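Side-chain contacts in periplasmic beta-glucosidase (Pseudomonas aeruginosa, PDB 6R5T), which probably hydrolyses terminal, non-reducing beta-D-glucosyl residues of glucosides in the periplasm, releasing beta-D-glucose, as a member of glycoside hydrolase family 3: residues Lys176-Tyr181 / Gln244-Lys249; Met220-Thr225 / Val229-Asn234; Glu144-Thr149 / Phe201-Pro206; Met195-Met200 / Ser703-Thr708. The protein carries 1 engineered substitution. All blocks are in the same frame, centred on the assembly; numbering follows the deposited sequence.

Interaction 1: residues Lys176-Tyr181 / Gln244-Lys249; sequences KHFALY and QQWGFK. With BGC (beta-D-glucopyranose), chain C.
Trp246 meets Phe178 near the C-terminal end of helix 235-245, and this aromatic pair joins the 244-249 segment to the end of strand 172-178. The indole enters with its six-membered ring foremost: CZ3 of Trp246 lies 3.6 Å from CE1 of Phe178. The two rings arrive from opposite directions, their planes inclined by 53° and their centroids 5.7 Å apart. Phe178 reaches the indole because its CG stands anti to the backbone N (chi1 -170°). At Gly247 the chain leaves helical geometry with a positive phi, and Phe248 then packs onto Val219 of the neighbouring strand 218-221.

While Phe178 points toward the helix end, the two residues before it serve the sugar of the pocket. The chain of Lys176, extended beyond CG, carries NZ to 2.8 Å from O1 of the glucose and 3.0 Å from its O2. NE2 of His177 meets the same O1 at 2.7 Å, near the imidazole plane. CG of Lys176 covers one face of that imidazole and CE2 of Tyr181 the opposite face, while Asp128 bonds to His177 ND1, fixing the ring's rotation. The chemistry thus divides along one strand: apolar packing fastens the Phe178 side to the helix end, whereas the anomeric O1 is held by hydrogen bonds to two side chains, Lys176 NZ and His177 NE2, with NZ bonded to O2 as well.

Interaction 2: residues Met220-Thr225 / Val229-Asn234; sequences MVSLNT and VPATAN. With BGC (beta-D-glucopyranose), chain C.
Ala231 presses its methyl group between two side chains of the 220-225 segment: CB stands 3.6 Å from CG1 of Val221 and 3.3 Å from OG of Ser222. Val221 can offer CG1 because that branch is anti to the backbone N (chi1 -178°). Farther along, the methyl CG2 of Thr225 rests 3.8 Å from CD of Pro230, where the two backbones form an antiparallel non-hydrogen-bonded pair, their side chains splaying apart.

A direct backbone hydrogen bond crosses the contact, from Ala231 N to Asn224 O at 3.0 Å. Side chains on the first segment hold that carbonyl's residue in place. Ser222 OG donates to Asn224 OD1 at 2.7 Å, from above the amide carbonyl plane, and the ND2 of the same amide donates to Thr225 O and also bonds to Ala179 O. Both ends of the Asn224 side chain are therefore engaged. Two waters fill the polar side of the contact. Each donates to Ser222 O; one also bonds to OG1 of Thr232, while the other accepts from Thr232 N.

Beyond this shell, Asn234 caps helix 235-245 by accepting from Leu237 N. On the sugar side, SD of Met220 comes to 3.5 Å from O2 of the glucose and CD1 of Leu223 to 3.7 Å from its O6. A short beta hairpin at the C-terminal end of strand 218-221, leading into the following helix while its strand end lines the sugar pocket, is a beta-alpha connection of the TIM-barrel domain of family 3.

Interaction 3: residues Glu144-Thr149 / Phe201-Pro206; sequences EDTYLT and FQDYLP
The carbonyl oxygen of Asp203 takes the shortest polar bond of this contact: OG1 of Thr146 donates to Asp203 O at 2.7 Å. The hydroxyl lies in the carbonyl plane, on a lone pair, with a C=O...donor angle of 119°. A wider pi-type turn at 201-204 may help leave this carbonyl available to a side chain from another helix. The threonine's other branch works alongside, since CG2 stands anti to the backbone N (chi1 -57° for OG1): its methyl packs 3.9 Å from CB of Pro206 and 3.7 Å from Gln202 O. One residue thus delivers both a hydrogen bond and an apolar touch.

Thr146 is itself held by the start of its helix. Asp145 is the N-cap, and its OD2 accepts from Leu148 N at 2.8 Å, while OD1 bonds to the Tyr578 hydroxyl. Gln202 turns its amide oxygen elsewhere, to Tyr701 N of the fibronectin-like domain.

The contact therefore sets the first turn of helix 146-161 against the C-terminal part of helix 197-204 and the opening proline of helix 206-213, with Tyr147 and Leu148 packing onto Phe676 of strand 672-681.

Interaction 4: residues Met195-Met200 / Ser703-Thr708; sequences MSLPRM and SQLRHT
Leu705 turns its CG anti to its own carbonyl carbon (chi1 -57°) and extends onward, which brings both methyls against the first turn of helix 197-204, at residues Leu197 and Pro198. The contact is a domain interface: a loop of the fibronectin type III-like domain, between strands 700-701 and 707-708, lies on the N-terminal end of a helix of the TIM-barrel domain. These two short strands form an antiparallel hairpin, and Leu705 sits in its turn with a positive phi of 59°.

The two methyls divide the work. CD1 of Leu705 lies 4.0 Å from CB of Leu197, whereas CD2 settles over the backbone where Leu197 joins Pro198, 3.8 Å from Leu197 C. The leucine side chain crosses that of Pro198 at about a right angle, with CD2 of Leu705 4.1 Å from CG of the ring. It also packs onto Phe201, one turn along the helix. Ser703 adds only a looser backbone touch on the same proline. No hydrogen bond crosses the contact, so it rests on apolar packing at the surface.

The 703-708 loop is braced within its own domain: Arg706 forms a salt bridge with Asp702, and His707 stacks on Tyr701. The helix side is held partly by the second subunit, where Arg199 NH2 forms a salt bridge with Glu185 of that chain; Ser196 OG is hydrogen-bonded to Asp194 of the same neighbour. Ser196 is also the N-cap of the helix, its OG accepting from Arg199 N at 3.1 Å with an N-H...O angle of 160°.

The four contacts lead outward from the sugar pocket. Interactions 1 and 2 have centres 11 Å apart and share the barrel sheet: Phe178 O lies 2.8 Å from Ser222 N, probably hydrogen-bonded, and both contacts reach the same glucose. Interaction 3 lies about 13 Å, centre to centre, from interaction 1; there CD2 of Leu180 packs 3.5 Å from CB of Tyr204. Interactions 3 and 4 use opposite ends of helix 197-204 and contact the fibronectin-like domain, neither touching the glucose pocket. Interaction 2 is about 20 Å from interaction 4 between centres, yet both meet the second subunit, so pocket wall and domain interface both border the dimer contact.

Interaction 1: residues Lys176-Tyr181 / Gln244-Lys249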
# COMPACT_ATOMS: atom_id res chain seq x y z
N LYS A 176 -13.58 19.03 -2.44
CA LYS A 176 -13.81 17.62 -1.96
C LYS A 176 -12.52 16.83 -2.21
O LYS A 176 -11.67 17.28 -2.99
CB LYS A 176 -15.02 17.03 -2.69
CG LYS A 176 -14.84 16.72 -4.16
CD LYS A 176 -16.13 16.33 -4.84
CE LYS A 176 -15.99 15.88 -6.25
NZ LYS A 176 -17.33 15.62 -6.83
N HIS A 177 -12.34 15.69 -1.57
CA HIS A 177 -13.17 15.06 -0.55
C HIS A 177 -12.41 15.17 0.77
O HIS A 177 -11.35 14.54 0.90
CB HIS A 177 -13.45 13.61 -0.89
CG HIS A 177 -14.12 13.38 -2.20
ND1 HIS A 177 -13.39 13.16 -3.36
CD2 HIS A 177 -15.43 13.27 -2.52
CE1 HIS A 177 -14.28 12.94 -4.33
NE2 HIS A 177 -15.49 13.02 -3.87
N PHE A 178 -12.87 15.98 1.72
CA PHE A 178 -12.07 16.31 2.92
C PHE A 178 -12.26 15.15 3.89
O PHE A 178 -13.36 15.01 4.46
CB PHE A 178 -12.60 17.63 3.47
CG PHE A 178 -11.75 18.23 4.55
CD1 PHE A 178 -10.45 18.58 4.31
CD2 PHE A 178 -12.29 18.50 5.80
CE1 PHE A 178 -9.68 19.19 5.29
CE2 PHE A 178 -11.51 19.06 6.81
CZ PHE A 178 -10.20 19.41 6.55
N ALA A 179 -11.24 14.28 4.11
CA ALA A 179 -9.89 14.40 3.57
C ALA A 179 -9.30 13.00 3.38
O ALA A 179 -9.72 12.06 4.04
CB ALA A 179 -9.01 15.19 4.52
N LEU A 180 -8.25 12.97 2.55
CA LEU A 180 -7.30 11.84 2.40
C LEU A 180 -7.90 10.69 1.59
O LEU A 180 -7.33 9.59 1.59
CB LEU A 180 -6.84 11.31 3.76
CG LEU A 180 -6.42 12.31 4.82
CD1 LEU A 180 -5.83 11.57 6.01
CD2 LEU A 180 -5.47 13.36 4.29
N TYR A 181 -9.02 10.93 0.92
CA TYR A 181 -9.84 9.87 0.31
C TYR A 181 -9.03 9.04 -0.70
O TYR A 181 -9.23 7.82 -0.80
CB TYR A 181 -11.04 10.57 -0.32
CG TYR A 181 -12.07 9.71 -0.99
CD1 TYR A 181 -12.52 8.51 -0.50
CD2 TYR A 181 -12.65 10.20 -2.14
CE1 TYR A 181 -13.47 7.76 -1.20
CE2 TYR A 181 -13.63 9.51 -2.81
CZ TYR A 181 -14.02 8.27 -2.36
OH TYR A 181 -14.98 7.59 -3.07
N GLN A 244 -10.91 25.86 13.59
CA GLN A 244 -10.05 26.57 14.57
C GLN A 244 -8.68 26.88 13.96
O GLN A 244 -8.23 28.04 14.06
CB GLN A 244 -10.07 25.80 15.88
CG GLN A 244 -11.49 25.74 16.46
CD GLN A 244 -11.68 24.82 17.65
OE1 GLN A 244 -10.86 23.96 17.95
NE2 GLN A 244 -12.80 24.99 18.33
N GLN A 245 -8.02 25.94 13.30
CA GLN A 245 -6.66 26.18 12.79
C GLN A 245 -6.69 26.91 11.44
O GLN A 245 -5.96 27.87 11.26
CB GLN A 245 -5.91 24.88 12.61
CG GLN A 245 -4.58 24.88 13.32
CD GLN A 245 -4.70 24.01 14.54
OE1 GLN A 245 -5.19 22.87 14.46
NE2 GLN A 245 -4.25 24.53 15.67
N TRP A 246 -7.55 26.49 10.51
CA TRP A 246 -7.52 27.05 9.16
C TRP A 246 -8.46 28.23 9.01
O TRP A 246 -8.36 28.91 7.97
CB TRP A 246 -7.89 25.97 8.14
CG TRP A 246 -6.85 24.91 7.96
CD1 TRP A 246 -5.61 24.82 8.51
CD2 TRP A 246 -6.97 23.80 7.06
NE1 TRP A 246 -4.95 23.71 8.03
CE2 TRP A 246 -5.77 23.06 7.14
CE3 TRP A 246 -7.98 23.36 6.20
CZ2 TRP A 246 -5.57 21.89 6.39
CZ3 TRP A 246 -7.79 22.21 5.46
CH2 TRP A 246 -6.58 21.50 5.53
N GLY A 247 -9.39 28.41 9.94
CA GLY A 247 -10.25 29.60 9.89
C GLY A 247 -11.34 29.50 8.85
O GLY A 247 -11.86 30.53 8.43
N PHE A 248 -11.74 28.29 8.43
CA PHE A 248 -12.80 28.16 7.41
C PHE A 248 -14.12 28.68 7.98
O PHE A 248 -14.45 28.26 9.11
CB PHE A 248 -12.97 26.70 7.02
CG PHE A 248 -14.07 26.43 6.03
CD1 PHE A 248 -14.07 27.02 4.77
CD2 PHE A 248 -15.09 25.55 6.37
CE1 PHE A 248 -15.09 26.72 3.89
CE2 PHE A 248 -16.10 25.26 5.46
CZ PHE A 248 -16.06 25.80 4.21
N LYS A 249 -14.79 29.57 7.24
CA LYS A 249 -16.05 30.21 7.71
C LYS A 249 -17.27 29.73 6.94
O LYS A 249 -18.35 30.31 7.11
CB LYS A 249 -15.95 31.73 7.54
CG LYS A 249 -14.74 32.34 8.21
CD LYS A 249 -14.78 32.17 9.69
CE LYS A 249 -14.91 33.50 10.42
NZ LYS A 249 -15.38 33.32 11.81
C2 BGC C . -20.03 13.60 -5.36
C3 BGC C . -21.37 13.14 -4.74
C4 BGC C . -21.46 11.61 -5.00
C5 BGC C . -20.26 10.97 -4.27
C6 BGC C . -20.17 9.48 -4.48
C1 BGC C . -18.89 12.81 -4.71
O1 BGC C . -17.75 13.21 -5.41
O2 BGC C . -19.76 14.98 -5.20
O3 BGC C . -22.45 13.79 -5.44
O4 BGC C . -22.69 11.14 -4.44
O5 BGC C . -19.09 11.41 -4.89
O6 BGC C . -19.06 8.95 -3.75

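Interaction 2: residues Met220-Thr225 / Val229-Asn234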
# COMPACT_ATOMS: atom_id res chain seq x y z
N MET A 220 -16.90 19.46 1.03
CA MET A 220 -17.61 18.16 1.04
C MET A 220 -16.73 17.15 1.77
O MET A 220 -15.56 16.97 1.40
CB MET A 220 -17.95 17.66 -0.37
CG MET A 220 -18.67 16.38 -0.25
SD MET A 220 -19.17 15.74 -1.85
CE MET A 220 -20.80 16.50 -1.90
N VAL A 221 -17.28 16.56 2.81
CA VAL A 221 -16.58 15.61 3.71
C VAL A 221 -16.48 14.25 3.02
O VAL A 221 -17.39 13.85 2.31
CB VAL A 221 -17.26 15.60 5.08
CG1 VAL A 221 -16.53 14.66 6.00
CG2 VAL A 221 -17.30 17.03 5.63
N SER A 222 -15.38 13.55 3.24
CA SER A 222 -15.11 12.26 2.59
C SER A 222 -15.81 11.08 3.26
O SER A 222 -16.36 11.19 4.38
CB SER A 222 -13.63 12.08 2.50
OG SER A 222 -13.08 11.82 3.77
N LEU A 223 -15.76 9.94 2.59
CA LEU A 223 -16.44 8.71 3.05
C LEU A 223 -15.54 7.79 3.85
O LEU A 223 -16.08 6.84 4.42
CB LEU A 223 -16.95 7.98 1.81
CG LEU A 223 -18.14 8.60 1.08
CD1 LEU A 223 -18.31 7.89 -0.27
CD2 LEU A 223 -19.39 8.46 1.89
N ASN A 224 -14.23 8.03 3.85
CA ASN A 224 -13.26 7.10 4.46
C ASN A 224 -13.00 7.40 5.95
O ASN A 224 -13.25 8.54 6.44
CB ASN A 224 -11.89 7.23 3.78
CG ASN A 224 -11.39 8.65 3.70
OD1 ASN A 224 -11.94 9.47 2.94
ND2 ASN A 224 -10.37 8.99 4.47
N THR A 225 -12.49 6.38 6.66
CA THR A 225 -11.84 6.60 7.97
C THR A 225 -10.51 7.33 7.75
O THR A 225 -9.82 7.12 6.70
CB THR A 225 -11.62 5.30 8.74
OG1 THR A 225 -10.83 4.40 7.96
CG2 THR A 225 -12.91 4.64 9.12
N VAL A 229 -11.07 6.94 12.37
CA VAL A 229 -12.27 7.79 12.59
C VAL A 229 -12.80 8.24 11.24
O VAL A 229 -12.17 9.04 10.58
CB VAL A 229 -11.96 8.98 13.50
CG1 VAL A 229 -13.24 9.76 13.79
CG2 VAL A 229 -11.36 8.47 14.80
N PRO A 230 -14.01 7.80 10.86
CA PRO A 230 -14.66 8.34 9.66
C PRO A 230 -14.61 9.87 9.65
O PRO A 230 -14.91 10.53 10.66
CB PRO A 230 -16.11 7.84 9.76
CG PRO A 230 -16.00 6.59 10.58
CD PRO A 230 -14.88 6.87 11.56
N ALA A 231 -14.30 10.45 8.50
CA ALA A 231 -14.25 11.91 8.35
C ALA A 231 -15.56 12.55 8.85
O ALA A 231 -15.50 13.61 9.48
CB ALA A 231 -13.94 12.26 6.92
N THR A 232 -16.67 11.90 8.56
CA THR A 232 -18.02 12.42 8.88
C THR A 232 -18.18 12.55 10.39
O THR A 232 -19.04 13.36 10.82
CB THR A 232 -19.06 11.52 8.25
OG1 THR A 232 -18.76 11.46 6.86
CG2 THR A 232 -20.48 12.03 8.45
N ALA A 233 -17.43 11.78 11.21
CA ALA A 233 -17.53 11.85 12.69
C ALA A 233 -16.26 12.40 13.32
O ALA A 233 -16.04 12.16 14.52
CB ALA A 233 -17.81 10.49 13.24
N ASN A 234 -15.42 13.06 12.55
CA ASN A 234 -14.05 13.39 12.97
C ASN A 234 -13.98 14.85 13.41
O ASN A 234 -13.79 15.75 12.57
CB ASN A 234 -13.08 13.06 11.84
CG ASN A 234 -11.67 12.96 12.34
OD1 ASN A 234 -11.23 13.84 13.10
ND2 ASN A 234 -10.95 11.94 11.88
C2 BGC C . -20.03 13.60 -5.36
C3 BGC C . -21.37 13.14 -4.74
C4 BGC C . -21.46 11.61 -5.00
C5 BGC C . -20.26 10.97 -4.27
C6 BGC C . -20.17 9.48 -4.48
C1 BGC C . -18.89 12.81 -4.71
O1 BGC C . -17.75 13.21 -5.41
O2 BGC C . -19.76 14.98 -5.20
O3 BGC C . -22.45 13.79 -5.44
O4 BGC C . -22.69 11.14 -4.44
O5 BGC C . -19.09 11.41 -4.89
O6 BGC C . -19.06 8.95 -3.75
O HOH W 1 -19.14 12.77 4.57
O HOH W 2 -16.74 9.57 6.69

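Interaction 3: residues Glu144-Thr149 / Phe201-Pro206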
# COMPACT_ATOMS: atom_id res chain seq x y z
N GLU A 144 -0.26 13.21 -8.49
CA GLU A 144 0.38 12.78 -7.24
C GLU A 144 1.08 13.93 -6.52
O GLU A 144 1.58 13.67 -5.44
CB GLU A 144 1.40 11.67 -7.52
CG GLU A 144 2.70 12.06 -8.21
CD GLU A 144 3.47 10.87 -8.81
OE1 GLU A 144 2.84 9.83 -9.18
OE2 GLU A 144 4.71 10.99 -9.01
N ASP A 145 1.17 15.10 -7.13
CA ASP A 145 2.03 16.14 -6.51
C ASP A 145 1.27 17.16 -5.66
O ASP A 145 0.31 17.77 -6.14
CB ASP A 145 2.83 16.89 -7.55
CG ASP A 145 3.79 17.86 -6.87
OD1 ASP A 145 4.68 17.39 -6.11
OD2 ASP A 145 3.62 19.06 -7.15
N THR A 146 1.80 17.39 -4.48
CA THR A 146 1.13 18.31 -3.52
C THR A 146 1.21 19.75 -4.03
O THR A 146 0.22 20.48 -3.94
CB THR A 146 1.78 18.16 -2.15
OG1 THR A 146 1.70 16.80 -1.75
CG2 THR A 146 1.13 19.08 -1.16
N TYR A 147 2.37 20.19 -4.51
CA TYR A 147 2.55 21.56 -5.03
C TYR A 147 1.57 21.85 -6.16
O TYR A 147 0.82 22.88 -6.16
CB TYR A 147 4.01 21.83 -5.35
CG TYR A 147 4.30 23.20 -5.86
CD1 TYR A 147 4.21 23.50 -7.19
CD2 TYR A 147 4.70 24.19 -4.98
CE1 TYR A 147 4.42 24.80 -7.66
CE2 TYR A 147 4.96 25.47 -5.44
CZ TYR A 147 4.81 25.78 -6.76
OH TYR A 147 5.18 27.07 -7.05
N LEU A 148 1.58 21.01 -7.18
CA LEU A 148 0.79 21.25 -8.37
C LEU A 148 -0.70 21.15 -7.98
O LEU A 148 -1.48 22.02 -8.42
CB LEU A 148 1.16 20.23 -9.44
CG LEU A 148 0.36 20.37 -10.72
CD1 LEU A 148 0.54 21.77 -11.34
CD2 LEU A 148 0.81 19.32 -11.70
N THR A 149 -1.10 20.11 -7.25
CA THR A 149 -2.52 19.95 -6.91
C THR A 149 -2.99 21.14 -6.04
O THR A 149 -4.14 21.63 -6.25
CB THR A 149 -2.80 18.62 -6.23
OG1 THR A 149 -2.53 17.60 -7.21
CG2 THR A 149 -4.21 18.52 -5.69
N PHE A 201 0.03 16.27 7.04
CA PHE A 201 0.19 17.74 7.00
C PHE A 201 1.04 18.20 5.83
O PHE A 201 0.73 19.23 5.21
CB PHE A 201 0.71 18.24 8.35
CG PHE A 201 -0.41 18.45 9.34
CD1 PHE A 201 -0.99 17.39 9.99
CD2 PHE A 201 -1.06 19.66 9.40
CE1 PHE A 201 -2.05 17.57 10.86
CE2 PHE A 201 -2.18 19.84 10.21
CZ PHE A 201 -2.64 18.80 10.98
N GLN A 202 2.13 17.50 5.55
CA GLN A 202 3.07 17.94 4.50
C GLN A 202 2.50 17.66 3.11
O GLN A 202 2.64 18.52 2.22
CB GLN A 202 4.40 17.21 4.66
CG GLN A 202 5.48 17.77 3.75
CD GLN A 202 5.96 19.14 4.19
OE1 GLN A 202 5.80 19.56 5.32
NE2 GLN A 202 6.66 19.81 3.30
N ASP A 203 1.88 16.49 2.92
CA ASP A 203 1.61 16.02 1.54
C ASP A 203 0.12 15.99 1.20
O ASP A 203 -0.21 16.22 0.02
CB ASP A 203 2.17 14.61 1.35
CG ASP A 203 3.68 14.53 1.48
OD1 ASP A 203 4.36 15.56 1.20
OD2 ASP A 203 4.14 13.45 1.81
N TYR A 204 -0.77 15.65 2.12
CA TYR A 204 -2.17 15.32 1.73
C TYR A 204 -3.13 16.46 2.05
O TYR A 204 -4.05 16.64 1.26
CB TYR A 204 -2.61 14.03 2.41
CG TYR A 204 -2.17 12.79 1.70
CD1 TYR A 204 -0.90 12.24 1.88
CD2 TYR A 204 -2.99 12.18 0.77
CE1 TYR A 204 -0.52 11.10 1.19
CE2 TYR A 204 -2.63 11.05 0.08
CZ TYR A 204 -1.36 10.51 0.28
OH TYR A 204 -1.00 9.41 -0.44
N LEU A 205 -2.92 17.21 3.12
CA LEU A 205 -3.87 18.27 3.51
C LEU A 205 -3.70 19.58 2.73
O LEU A 205 -4.68 20.29 2.59
CB LEU A 205 -3.78 18.53 5.01
CG LEU A 205 -4.35 17.43 5.89
CD1 LEU A 205 -3.98 17.71 7.36
CD2 LEU A 205 -5.85 17.31 5.72
N PRO A 206 -2.50 20.00 2.25
CA PRO A 206 -2.36 21.31 1.63
C PRO A 206 -3.33 21.67 0.51
O PRO A 206 -3.74 22.85 0.44
CB PRO A 206 -0.90 21.37 1.18
CG PRO A 206 -0.21 20.51 2.19
CD PRO A 206 -1.17 19.37 2.44

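Interaction 4: residues Met195-Met200 / Ser703-Thr708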
# COMPACT_ATOMS: atom_id res chain seq x y z
N MET A 195 -2.36 6.99 8.09
CA MET A 195 -1.09 7.65 7.77
C MET A 195 -0.64 8.50 8.95
O MET A 195 -1.43 8.85 9.80
CB MET A 195 -1.15 8.49 6.48
CG MET A 195 -1.95 9.72 6.56
SD MET A 195 -1.88 10.81 5.08
CE MET A 195 -2.63 9.71 3.87
N SER A 196 0.65 8.77 8.97
CA SER A 196 1.24 9.62 10.02
C SER A 196 0.74 11.06 9.90
O SER A 196 0.41 11.55 8.79
CB SER A 196 2.76 9.56 9.96
OG SER A 196 3.27 10.36 8.87
N LEU A 197 0.83 11.78 11.00
CA LEU A 197 0.46 13.19 10.94
C LEU A 197 1.46 13.98 10.11
O LEU A 197 1.04 14.87 9.36
CB LEU A 197 0.25 13.74 12.35
CG LEU A 197 -0.97 13.13 13.06
CD1 LEU A 197 -1.00 13.57 14.53
CD2 LEU A 197 -2.28 13.53 12.36
N PRO A 198 2.80 13.77 10.19
CA PRO A 198 3.66 14.55 9.32
C PRO A 198 3.34 14.35 7.84
O PRO A 198 3.40 15.31 7.08
CB PRO A 198 5.06 14.07 9.72
CG PRO A 198 4.90 13.67 11.14
CD PRO A 198 3.55 12.97 11.18
N ARG A 199 3.03 13.12 7.42
CA ARG A 199 2.69 12.87 5.99
C ARG A 199 1.37 13.59 5.65
O ARG A 199 1.22 14.20 4.56
CB ARG A 199 2.61 11.38 5.68
CG ARG A 199 2.09 11.06 4.30
CD ARG A 199 2.08 9.58 3.96
NE ARG A 199 3.41 9.10 3.64
CZ ARG A 199 3.66 7.90 3.09
NH1 ARG A 199 2.69 7.04 2.87
NH2 ARG A 199 4.88 7.56 2.77
N MET A 200 0.41 13.48 6.54
CA MET A 200 -0.90 14.12 6.34
C MET A 200 -0.71 15.62 6.14
O MET A 200 -1.21 16.22 5.15
CB MET A 200 -1.79 13.80 7.56
CG MET A 200 -3.21 13.97 7.30
SD MET A 200 -4.13 13.73 8.85
CE MET A 200 -3.87 12.03 9.27
N SER A 703 8.49 15.85 13.35
CA SER A 703 7.78 14.77 14.08
C SER A 703 6.75 15.37 15.04
O SER A 703 5.76 14.69 15.34
CB SER A 703 8.72 13.86 14.84
OG SER A 703 9.53 13.15 13.94
N GLN A 704 6.99 16.58 15.54
CA GLN A 704 6.07 17.25 16.50
C GLN A 704 5.12 18.19 15.76
O GLN A 704 4.38 18.93 16.44
CB GLN A 704 6.91 17.97 17.56
CG GLN A 704 7.60 17.04 18.53
CD GLN A 704 8.82 16.36 17.95
OE1 GLN A 704 9.68 16.99 17.33
NE2 GLN A 704 8.89 15.05 18.15
N LEU A 705 5.08 18.15 14.42
CA LEU A 705 4.31 19.04 13.53
C LEU A 705 4.71 20.50 13.72
O LEU A 705 3.89 21.36 13.43
CB LEU A 705 2.81 18.84 13.75
CG LEU A 705 2.28 17.43 13.56
CD1 LEU A 705 0.77 17.39 13.79
CD2 LEU A 705 2.61 16.94 12.15
N ARG A 706 5.96 20.77 14.13
CA ARG A 706 6.50 22.12 13.96
C ARG A 706 6.80 22.33 12.49
O ARG A 706 7.44 21.45 11.87
CB ARG A 706 7.77 22.27 14.79
CG ARG A 706 7.49 22.07 16.27
CD ARG A 706 8.55 22.69 17.14
NE ARG A 706 8.80 21.82 18.28
CZ ARG A 706 9.65 20.79 18.30
NH1 ARG A 706 9.79 20.07 19.40
NH2 ARG A 706 10.34 20.48 17.22
N HIS A 707 6.40 23.47 11.95
CA HIS A 707 6.62 23.83 10.54
C HIS A 707 7.90 24.66 10.39
O HIS A 707 7.81 25.88 10.60
CB HIS A 707 5.43 24.58 10.00
CG HIS A 707 5.33 24.55 8.52
ND1 HIS A 707 5.05 25.70 7.80
CD2 HIS A 707 5.51 23.56 7.61
CE1 HIS A 707 4.98 25.40 6.51
NE2 HIS A 707 5.25 24.09 6.37
N THR A 708 9.01 23.98 10.06
CA THR A 708 10.41 24.43 10.29
C THR A 708 11.15 24.46 8.95
O THR A 708 10.92 23.56 8.13
CB THR A 708 11.07 23.55 11.36
OG1 THR A 708 12.45 23.89 11.52
CG2 THR A 708 11.02 22.06 11.09